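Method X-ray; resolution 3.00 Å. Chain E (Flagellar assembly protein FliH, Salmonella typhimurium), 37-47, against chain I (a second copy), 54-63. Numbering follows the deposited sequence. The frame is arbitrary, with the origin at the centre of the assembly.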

# COMPACT_ATOMS: atom_id res chain seq x y z
N LEU E 37 7.89 22.45 13.80
CA LEU E 37 8.17 22.83 12.42
C LEU E 37 7.75 24.27 12.13
O LEU E 37 8.51 25.02 11.52
CB LEU E 37 7.50 21.86 11.44
CG LEU E 37 8.24 20.54 11.25
CD1 LEU E 37 7.53 19.67 10.23
CD2 LEU E 37 9.67 20.79 10.83
N GLU E 38 6.57 24.65 12.58
CA GLU E 38 6.09 26.01 12.41
C GLU E 38 7.06 27.00 13.06
O GLU E 38 7.35 28.06 12.51
CB GLU E 38 4.70 26.19 13.01
CG GLU E 38 4.20 27.61 12.94
CD GLU E 38 3.17 27.81 11.85
OE1 GLU E 38 2.63 26.80 11.35
OE2 GLU E 38 2.90 28.98 11.50
N ALA E 39 7.54 26.64 14.24
CA ALA E 39 8.54 27.45 14.93
C ALA E 39 9.80 27.54 14.07
O ALA E 39 10.27 28.62 13.75
CB ALA E 39 8.86 26.86 16.28
N ALA E 40 10.31 26.38 13.67
CA ALA E 40 11.42 26.32 12.73
C ALA E 40 11.10 27.22 11.54
O ALA E 40 11.91 28.07 11.17
CB ALA E 40 11.62 24.90 12.26
N ARG E 41 9.93 27.05 10.95
CA ARG E 41 9.55 27.87 9.81
C ARG E 41 9.72 29.34 10.15
O ARG E 41 10.23 30.12 9.35
CB ARG E 41 8.10 27.59 9.38
CG ARG E 41 7.79 27.99 7.93
CD ARG E 41 6.44 28.69 7.80
NE ARG E 41 5.42 27.86 7.15
CZ ARG E 41 4.11 28.00 7.36
NH1 ARG E 41 3.66 28.91 8.21
NH2 ARG E 41 3.25 27.22 6.73
N GLN E 42 9.30 29.71 11.36
CA GLN E 42 9.34 31.09 11.81
C GLN E 42 10.77 31.62 11.90
O GLN E 42 11.07 32.70 11.40
CB GLN E 42 8.64 31.23 13.15
CG GLN E 42 8.34 32.67 13.56
CD GLN E 42 7.37 33.35 12.60
OE1 GLN E 42 6.66 32.69 11.84
NE2 GLN E 42 7.35 34.68 12.64
N VAL E 43 11.65 30.86 12.53
CA VAL E 43 13.03 31.28 12.73
C VAL E 43 13.73 31.46 11.39
O VAL E 43 14.53 32.38 11.21
CB VAL E 43 13.84 30.30 13.60
CG1 VAL E 43 13.02 29.86 14.78
CG2 VAL E 43 14.28 29.10 12.78
N ILE E 44 13.45 30.56 10.46
CA ILE E 44 14.03 30.66 9.13
C ILE E 44 13.64 31.99 8.51
O ILE E 44 14.50 32.81 8.20
CB ILE E 44 13.58 29.48 8.25
CG1 ILE E 44 14.35 28.21 8.63
CG2 ILE E 44 13.77 29.80 6.78
CD1 ILE E 44 13.96 26.98 7.84
N GLY E 45 12.34 32.23 8.38
CA GLY E 45 11.86 33.47 7.82
C GLY E 45 12.29 34.66 8.66
O GLY E 45 12.69 35.70 8.13
N GLN E 46 12.21 34.50 9.98
CA GLN E 46 12.52 35.57 10.92
C GLN E 46 13.84 36.28 10.66
O GLN E 46 13.93 37.50 10.76
CB GLN E 46 12.53 35.05 12.36
CG GLN E 46 11.21 35.20 13.12
CD GLN E 46 11.35 34.87 14.60
OE1 GLN E 46 12.45 34.59 15.09
NE2 GLN E 46 10.24 34.92 15.33
N THR E 47 14.87 35.51 10.33
CA THR E 47 16.22 36.03 10.42
C THR E 47 17.01 35.94 9.12
O THR E 47 16.92 34.96 8.40
CB THR E 47 16.98 35.28 11.54
OG1 THR E 47 16.08 34.97 12.61
CG2 THR E 47 18.14 36.11 12.06
N ALA I 54 12.60 33.97 23.52
CA ALA I 54 11.56 34.37 22.60
C ALA I 54 10.94 33.14 21.95
O ALA I 54 9.72 32.97 21.94
CB ALA I 54 12.13 35.29 21.54
N LEU I 55 11.81 32.28 21.42
CA LEU I 55 11.41 31.07 20.70
C LEU I 55 10.61 30.10 21.55
O LEU I 55 9.60 29.56 21.09
CB LEU I 55 12.65 30.35 20.18
CG LEU I 55 12.38 28.96 19.61
CD1 LEU I 55 11.50 29.08 18.38
CD2 LEU I 55 13.68 28.25 19.29
N ILE I 56 11.06 29.87 22.77
CA ILE I 56 10.38 28.93 23.66
C ILE I 56 9.01 29.46 24.06
O ILE I 56 8.13 28.69 24.46
CB ILE I 56 11.23 28.63 24.93
CG1 ILE I 56 10.57 27.53 25.77
CG2 ILE I 56 11.41 29.88 25.75
CD1 ILE I 56 11.34 27.18 27.03
N LYS I 57 8.81 30.77 23.95
CA LYS I 57 7.50 31.35 24.22
C LYS I 57 6.57 31.09 23.05
O LYS I 57 5.37 30.85 23.23
CB LYS I 57 7.62 32.84 24.54
CG LYS I 57 7.82 33.16 26.03
CD LYS I 57 8.76 32.16 26.72
CE LYS I 57 9.49 32.78 27.92
NZ LYS I 57 10.52 31.88 28.52
N GLN I 58 7.13 31.13 21.84
CA GLN I 58 6.38 30.90 20.60
C GLN I 58 5.79 29.49 20.55
O GLN I 58 4.70 29.28 20.02
CB GLN I 58 7.29 31.13 19.39
CG GLN I 58 6.95 32.39 18.60
CD GLN I 58 8.08 33.42 18.58
OE1 GLN I 58 9.26 33.07 18.47
NE2 GLN I 58 7.71 34.70 18.68
N ILE I 59 6.51 28.53 21.13
CA ILE I 59 6.07 27.14 21.17
C ILE I 59 4.92 26.96 22.16
O ILE I 59 3.93 26.31 21.85
CB ILE I 59 7.24 26.20 21.51
CG1 ILE I 59 8.22 26.16 20.34
CG2 ILE I 59 6.75 24.80 21.83
CD1 ILE I 59 9.50 25.41 20.61
N GLN I 60 5.05 27.53 23.36
CA GLN I 60 3.99 27.45 24.35
C GLN I 60 2.68 27.95 23.76
O GLN I 60 1.63 27.37 24.00
CB GLN I 60 4.35 28.23 25.62
CG GLN I 60 5.22 27.46 26.61
CD GLN I 60 6.13 28.36 27.43
OE1 GLN I 60 6.05 29.59 27.35
NE2 GLN I 60 7.02 27.75 28.21
N GLN I 61 2.76 29.01 22.98
CA GLN I 61 1.57 29.55 22.32
C GLN I 61 1.03 28.56 21.30
O GLN I 61 -0.18 28.34 21.23
CB GLN I 61 1.87 30.90 21.66
CG GLN I 61 1.99 32.04 22.65
CD GLN I 61 0.77 32.13 23.56
OE1 GLN I 61 0.83 31.75 24.73
NE2 GLN I 61 -0.33 32.63 23.02
N LEU I 62 1.93 27.96 20.53
CA LEU I 62 1.56 26.94 19.55
C LEU I 62 0.85 25.78 20.22
O LEU I 62 -0.11 25.22 19.69
CB LEU I 62 2.81 26.45 18.82
CG LEU I 62 3.40 27.46 17.85
CD1 LEU I 62 4.71 26.99 17.25
CD2 LEU I 62 2.38 27.75 16.76
N LEU I 63 1.35 25.42 21.40
CA LEU I 63 0.77 24.36 22.21
C LEU I 63 -0.61 24.74 22.72
O LEU I 63 -1.53 23.93 22.70
CB LEU I 63 1.68 24.07 23.39
CG LEU I 63 2.92 23.26 23.02
CD1 LEU I 63 4.10 23.58 23.92
CD2 LEU I 63 2.57 21.78 23.06

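Two helices from two copies of FliH run closer to antiparallel than parallel, at 140° between their N-to-C directions, with axes 10.0 Å apart at closest approach. The contact is small, 269 Å² summed over both sides, and contains no hydrogen bond or salt bridge across it. Its logic is a small residue on one helix met by three large aliphatic ones on the other.

The small residue is E:Ala39, whose CA-to-CB bond points toward chain I. Its register partner is I:Ile59, CA to CA 6.7 Å. With nothing beyond CB, E:Ala39 has no rotamer to choose, and the partners do the reaching. Its CB lies 4.0 Å from I:Leu55 CD1, 4.2 Å from I:Ile59 CG1 and 4.3 Å from I:Leu62 CD1, so one methyl is met from three successive points along helix I.

How each partner arrives depends on where its CB starts. The CA-to-CB bond of I:Leu62 already points toward chain E, and the side chain uses the common leucine pair m, t; its CD1 also comes within 4.1 Å of E:Ala39 N, and the closest pair with E:Glu38 is I:Leu62 CD2 to E:Glu38 CG, 4.2 Å, with CD1 nearly as close. I:Leu55 leaves its helix sideways, and its t, p rotamer, the other common leucine pair, brings the end of the side chain nearer. Its CD1 thereby serves two residues one helical turn apart, E:Ala39 and E:Val43, whose CG1 is 4.0 Å from that CD1. E:Val43 also starts sideways, and its m rotamer supplies this methyl. I:Ile59 is sideways too, in the m, t rotamer, and its end likewise approaches chain E.

The polar residues follow a different rule. The CA-to-CB bond of E:Glu38 points toward chain I; chi1 is t, and chi2 at 103° lies between wells. Its CG offers aliphatic surface to I:Leu62, while its carboxylate pairs within its own helix, OE2 lying 3.4 Å from E:Arg41 NH1 in a salt bridge across three residues. Thus one acidic side chain lends its stem to the contact and its charge to its own chain.

Farther along, the CA-to-CB bonds of E:Gln46 and I:Gln58 both point toward the other helix, and both chi1 angles lie between wells, at -94° and -109°. E:Gln46 NE2 stops 3.8 Å from I:Gln58 OE1, a polar approach rather than a hydrogen bond; at 3.00 Å resolution, amide orientations deserve caution.

What this contact shows is modest: the alanine sits at the nearest CA pair, and longer aliphatic chains in ordinary rotamers converge on its methyl.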